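Local coordinates for fructokinase (Xylella fastidiosa Temecula1, PDB 3LJS), which probably phosphorylates fructose at the expense of ATP, as a member of the PfkB (ribokinase-like) family of carbohydrate kinases, at residues Ala299-Ala304 / Leu323-Glu328; Ala304-Arg309 / Ala315-Ser320. All coordinates share one frame; numbering follows the deposited sequence.

Contact 1: Ala299-Ala304 / Leu323-Glu328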
loop_
_atom_site.group_PDB
_atom_site.type_symbol
_atom_site.label_atom_id
_atom_site.label_comp_id
_atom_site.label_asym_id
_atom_site.label_seq_id
_atom_site.Cartn_x
_atom_site.Cartn_y
_atom_site.Cartn_z
ATOM N N ALA B 299 -23.799 21.100 14.760
ATOM C CA ALA B 299 -22.603 20.305 14.482
ATOM C C ALA B 299 -22.687 18.931 15.151
ATOM O O ALA B 299 -22.329 17.911 14.549
ATOM C CB ALA B 299 -21.362 21.052 14.962
ATOM N N ALA B 300 -23.163 18.904 16.394
ATOM C CA ALA B 300 -23.293 17.648 17.130
ATOM C C ALA B 300 -24.315 16.742 16.445
ATOM O O ALA B 300 -24.142 15.520 16.394
ATOM C CB ALA B 300 -23.717 17.924 18.567
ATOM N N ALA B 301 -25.379 17.340 15.916
ATOM C CA ALA B 301 -26.413 16.563 15.235
ATOM C C ALA B 301 -25.844 15.902 13.986
ATOM O O ALA B 301 -26.163 14.755 13.689
ATOM C CB ALA B 301 -27.593 17.459 14.868
ATOM N N VAL B 302 -25.003 16.627 13.252
ATOM C CA VAL B 302 -24.377 16.081 12.050
ATOM C C VAL B 302 -23.487 14.890 12.444
ATOM O O VAL B 302 -23.530 13.823 11.822
ATOM C CB VAL B 302 -23.499 17.151 11.336
ATOM C CG1 VAL B 302 -22.779 16.526 10.136
ATOM C CG2 VAL B 302 -24.371 18.321 10.871
ATOM N N GLY B 303 -22.684 15.083 13.487
ATOM C CA GLY B 303 -21.800 14.026 13.946
ATOM C C GLY B 303 -22.560 12.799 14.407
ATOM O O GLY B 303 -22.121 11.671 14.195
ATOM N N ALA B 304 -23.711 13.016 15.034
ATOM C CA ALA B 304 -24.523 11.914 15.531
ATOM C C ALA B 304 -25.175 11.104 14.412
ATOM O O ALA B 304 -25.395 9.900 14.559
ATOM C CB ALA B 304 -25.596 12.450 16.486
ATOM N N LEU B 323 -31.663 18.724 10.512
ATOM C CA LEU B 323 -32.667 19.596 11.104
ATOM C C LEU B 323 -33.811 18.793 11.732
ATOM O O LEU B 323 -34.346 19.189 12.764
ATOM C CB LEU B 323 -33.207 20.581 10.056
ATOM C CG LEU B 323 -32.178 21.595 9.531
ATOM C CD1 LEU B 323 -32.812 22.494 8.471
ATOM C CD2 LEU B 323 -31.653 22.440 10.697
ATOM N N SER B 324 -34.175 17.661 11.124
ATOM C CA SER B 324 -35.249 16.834 11.670
ATOM C C SER B 324 -34.839 16.262 13.013
ATOM O O SER B 324 -35.656 16.192 13.935
ATOM C CB SER B 324 -35.602 15.677 10.724
ATOM O OG SER B 324 -36.182 16.162 9.530
ATOM N N LEU B 325 -33.582 15.838 13.125
ATOM C CA LEU B 325 -33.094 15.281 14.386
ATOM C C LEU B 325 -33.156 16.333 15.485
ATOM O O LEU B 325 -33.605 16.059 16.601
ATOM C CB LEU B 325 -31.651 14.782 14.247
ATOM C CG LEU B 325 -30.982 14.393 15.571
ATOM C CD1 LEU B 325 -31.777 13.286 16.253
ATOM C CD2 LEU B 325 -29.547 13.943 15.315
ATOM N N ILE B 326 -32.700 17.539 15.169
ATOM C CA ILE B 326 -32.707 18.627 16.141
ATOM C C ILE B 326 -34.140 18.989 16.530
ATOM O O ILE B 326 -34.435 19.240 17.701
ATOM C CB ILE B 326 -32.019 19.876 15.574
ATOM C CG1 ILE B 326 -30.553 19.557 15.265
ATOM C CG2 ILE B 326 -32.125 21.026 16.571
ATOM C CD1 ILE B 326 -29.834 20.663 14.510
ATOM N N GLN B 327 -35.023 19.022 15.536
ATOM C CA GLN B 327 -36.428 19.347 15.765
ATOM C C GLN B 327 -37.078 18.280 16.647
ATOM O O GLN B 327 -37.753 18.600 17.625
ATOM C CB GLN B 327 -37.162 19.443 14.420
ATOM C CG GLN B 327 -38.673 19.659 14.505
ATOM C CD GLN B 327 -39.055 20.961 15.185
ATOM O OE1 GLN B 327 -38.324 21.949 15.125
ATOM N NE2 GLN B 327 -40.220 20.973 15.821
ATOM N N GLU B 328 -36.864 17.013 16.299
ATOM C CA GLU B 328 -37.424 15.892 17.051
ATOM C C GLU B 328 -36.889 15.822 18.469
ATOM O O GLU B 328 -37.653 15.862 19.433
ATOM C CB GLU B 328 -37.120 14.566 16.349
ATOM C CG GLU B 328 -37.870 14.382 15.056
ATOM C CD GLU B 328 -39.356 14.595 15.237
ATOM O OE1 GLU B 328 -39.978 13.821 15.997
ATOM O OE2 GLU B 328 -39.901 15.542 14.627
#
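The last two helices of the ribokinase-like fold, 289-305 and 319-328, meet where Ala301 faces Leu325 and Ile326. The pair illustrates how a small residue packs between larger ones: the local axes pass 9.4 Å apart, crossing at 111°, and Ala301 presents a single methyl to two branched side chains. That methyl enters the cleft between them. On one side Ala301 CB lies 3.6 Å from Ile326 CG1, with Ile326 CD1 only slightly farther off, so it is the longer arm of the isoleucine that lines the cleft. This arm lies beside the backbone N of Ile326 (chi1 -62°) and runs on extended, which brings it over the alanine although the CB of Ile326 does not point straight at the facing helix. On the other side Leu325 offers its CD2 branch, 4.0 Å from Ala301 CB. Leu325 CD2 also rests 3.8 Å from Ala301 O, against the helix backbone.

In this PfkB kinase helix 319-328 is the last helix of the chain, and its inner surface lies against the end of helix 289-305. One turn beyond Ala301, Ala304 CB makes a looser contact with Leu325 CD2 at 4.4 Å, so that a single leucine methyl bears on two successive turns. No hydrogen bond spans the pair; the contact is made of apolar packing. Val322, one turn before Ile326, covers Ala301 as well, while Ile326 reaches back to Arg297 and Phe298 earlier in helix 289-305. Phe250, from a loop, packs on Ala301 and Ala304, and with these neighbours the methyl of Ala301 is buried, whereas Leu325 and Ile326 remain partly exposed.

Contact 2: Ala304-Arg309 / Ala315-Ser320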
loop_
_atom_site.group_PDB
_atom_site.type_symbol
_atom_site.label_atom_id
_atom_site.label_comp_id
_atom_site.label_asym_id
_atom_site.label_seq_id
_atom_site.Cartn_x
_atom_site.Cartn_y
_atom_site.Cartn_z
ATOM N N ALA B 304 -23.711 13.016 15.034
ATOM C CA ALA B 304 -24.523 11.914 15.531
ATOM C C ALA B 304 -25.175 11.104 14.412
ATOM O O ALA B 304 -25.395 9.900 14.559
ATOM C CB ALA B 304 -25.596 12.450 16.486
ATOM N N LEU B 305 -25.479 11.760 13.294
ATOM C CA LEU B 305 -26.126 11.090 12.167
ATOM C C LEU B 305 -25.164 10.425 11.194
ATOM O O LEU B 305 -25.555 9.514 10.457
ATOM C CB LEU B 305 -27.006 12.082 11.405
ATOM C CG LEU B 305 -28.299 12.535 12.093
ATOM C CD1 LEU B 305 -28.886 13.732 11.355
ATOM C CD2 LEU B 305 -29.288 11.375 12.123
ATOM N N ALA B 306 -23.917 10.889 11.172
ATOM C CA ALA B 306 -22.914 10.323 10.277
ATOM C C ALA B 306 -22.705 8.850 10.611
ATOM O O ALA B 306 -22.674 8.473 11.779
ATOM C CB ALA B 306 -21.592 11.084 10.415
ATOM N N VAL B 307 -22.563 8.021 9.581
ATOM C CA VAL B 307 -22.358 6.591 9.783
ATOM C C VAL B 307 -20.920 6.189 9.469
ATOM O O VAL B 307 -20.381 6.555 8.425
ATOM C CB VAL B 307 -23.303 5.763 8.892
ATOM C CG1 VAL B 307 -22.989 4.277 9.038
ATOM C CG2 VAL B 307 -24.751 6.051 9.267
ATOM N N THR B 308 -20.309 5.435 10.377
ATOM C CA THR B 308 -18.936 4.972 10.206
ATOM C C THR B 308 -18.834 3.452 10.290
ATOM O O THR B 308 -19.669 2.796 10.921
ATOM C CB THR B 308 -18.005 5.563 11.285
ATOM O OG1 THR B 308 -18.535 5.268 12.584
ATOM C CG2 THR B 308 -17.880 7.071 11.118
ATOM N N ARG B 309 -17.806 2.904 9.648
ATOM C CA ARG B 309 -17.548 1.466 9.656
ATOM C C ARG B 309 -16.043 1.303 9.882
ATOM O O ARG B 309 -15.251 1.580 8.982
ATOM C CB ARG B 309 -17.947 0.836 8.314
ATOM C CG ARG B 309 -18.568 -0.543 8.476
ATOM C CD ARG B 309 -18.039 -1.572 7.482
ATOM N NE ARG B 309 -18.653 -1.475 6.162
ATOM C CZ ARG B 309 -18.961 -2.531 5.412
ATOM N NH1 ARG B 309 -18.714 -3.756 5.860
ATOM N NH2 ARG B 309 -19.509 -2.366 4.216
ATOM N N ALA B 315 -21.538 7.238 5.227
ATOM C CA ALA B 315 -22.695 8.074 4.918
ATOM C C ALA B 315 -22.732 9.375 5.721
ATOM O O ALA B 315 -22.541 9.373 6.938
ATOM C CB ALA B 315 -23.987 7.288 5.156
HETATM N N MSE B 316 -22.975 10.480 5.023
HETATM C CA MSE B 316 -23.073 11.795 5.652
HETATM C C MSE B 316 -24.539 12.207 5.548
HETATM O O MSE B 316 -25.215 11.878 4.574
HETATM C CB MSE B 316 -22.181 12.806 4.925
HETATM C CG MSE B 316 -20.702 12.441 4.950
HETATM SE SE MSE B 316 -20.007 12.366 6.756
HETATM C CE MSE B 316 -18.118 12.625 6.355
ATOM N N PRO B 317 -25.051 12.934 6.550
ATOM C CA PRO B 317 -26.454 13.352 6.513
ATOM C C PRO B 317 -26.726 14.621 5.703
ATOM O O PRO B 317 -25.859 15.487 5.569
ATOM C CB PRO B 317 -26.777 13.543 7.986
ATOM C CG PRO B 317 -25.497 14.166 8.496
ATOM C CD PRO B 317 -24.424 13.301 7.834
HETATM N N MSE B 318 -27.936 14.716 5.163
HETATM C CA MSE B 318 -28.348 15.887 4.406
HETATM C C MSE B 318 -28.908 16.899 5.406
HETATM O O MSE B 318 -29.216 16.550 6.548
HETATM C CB MSE B 318 -29.426 15.522 3.384
HETATM C CG MSE B 318 -28.973 14.532 2.325
HETATM SE SE MSE B 318 -30.395 14.174 1.047
HETATM C CE MSE B 318 -31.536 13.106 2.187
ATOM N N LEU B 319 -29.039 18.148 4.976
ATOM C CA LEU B 319 -29.544 19.197 5.856
ATOM C C LEU B 319 -30.894 18.834 6.480
ATOM O O LEU B 319 -31.084 18.963 7.689
ATOM C CB LEU B 319 -29.657 20.519 5.093
ATOM C CG LEU B 319 -30.199 21.707 5.892
ATOM C CD1 LEU B 319 -29.323 21.949 7.116
ATOM C CD2 LEU B 319 -30.236 22.944 5.007
ATOM N N SER B 320 -31.823 18.359 5.655
ATOM C CA SER B 320 -33.151 17.992 6.138
ATOM C C SER B 320 -33.103 16.975 7.282
ATOM O O SER B 320 -33.852 17.090 8.253
ATOM C CB SER B 320 -33.989 17.428 4.987
ATOM O OG SER B 320 -33.336 16.321 4.386
#
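Leu305 and Pro317 cover each other where helix 289-305 ends, and the leucine can be followed outward atom by atom. Its CB makes the tightest apolar contact of the pair, with Leu305 CB 3.7 Å from Pro317 CB, and also touches the proline CG. Its CG stands beside the backbone N and opposite the carbonyl carbon (chi1 -72°), a rotation that takes the branch obliquely across the CB corner of the ring; this CG is met by Leu325 CD2 of helix 319-328. At the tip, Leu305 CD1 comes to 4.0 Å from Pro317 CB, so both ends of the leucine meet the same ring carbon, while the CD2 branch of Leu305 turns away from the proline. Val322 of helix 319-328 touches both residues of this pair.

Past the leucine the chain leaves helical geometry at Ala306 and becomes extended. Pro317 CD lies 4.1 Å from Ala306 CA, continuing the ring's cover onto the turn. Selenomethionine Met316 starts out away from the opposing segment, but its chain bends at chi2 (-61°), and its selenium SE passes 4.2 Å from Ala306 CB. The same side chain also packs on Val44 and Ala45 of helix 38-49, and Arg48 of that helix donates from NE to Met316 O.

The backbones then pair. Val307 N gives a hydrogen bond of 3.0 Å to Ala315 O. The same oxygen also receives a CA-H...O contact from Ala306 CA at 3.5 Å. The return bond, Ala315 N to Val307 O, is weak. Val307 CB and Ala315 CB sit side by side on one face, as directly opposed residues of an antiparallel pair do. The pair is of the hydrogen-bonded class and forms the base of a small two-stranded beta-hairpin that links the last two helices of the fold.

Overall arrangement
Contact 2 is nested within the chain loop that contact 1 closes: helix 289-305 runs out into the hairpin, which returns to helix 319-328 and lets that helix pack back on the first. The two contacts share Ala304, and their centres are 10 Å apart. They join directly through Leu325 CD2 of contact 1, 3.7 Å from Leu305 CG of contact 2, and through Val302 O, 3.9 Å from Pro317 CG. Neither contains one of the residues known to bind ATP, but contact 2 comes closer to that site than contact 1: Gly261, which binds ATP, is about 8 Å from the side chain of Ala306 and about 11 Å from that of Ala304.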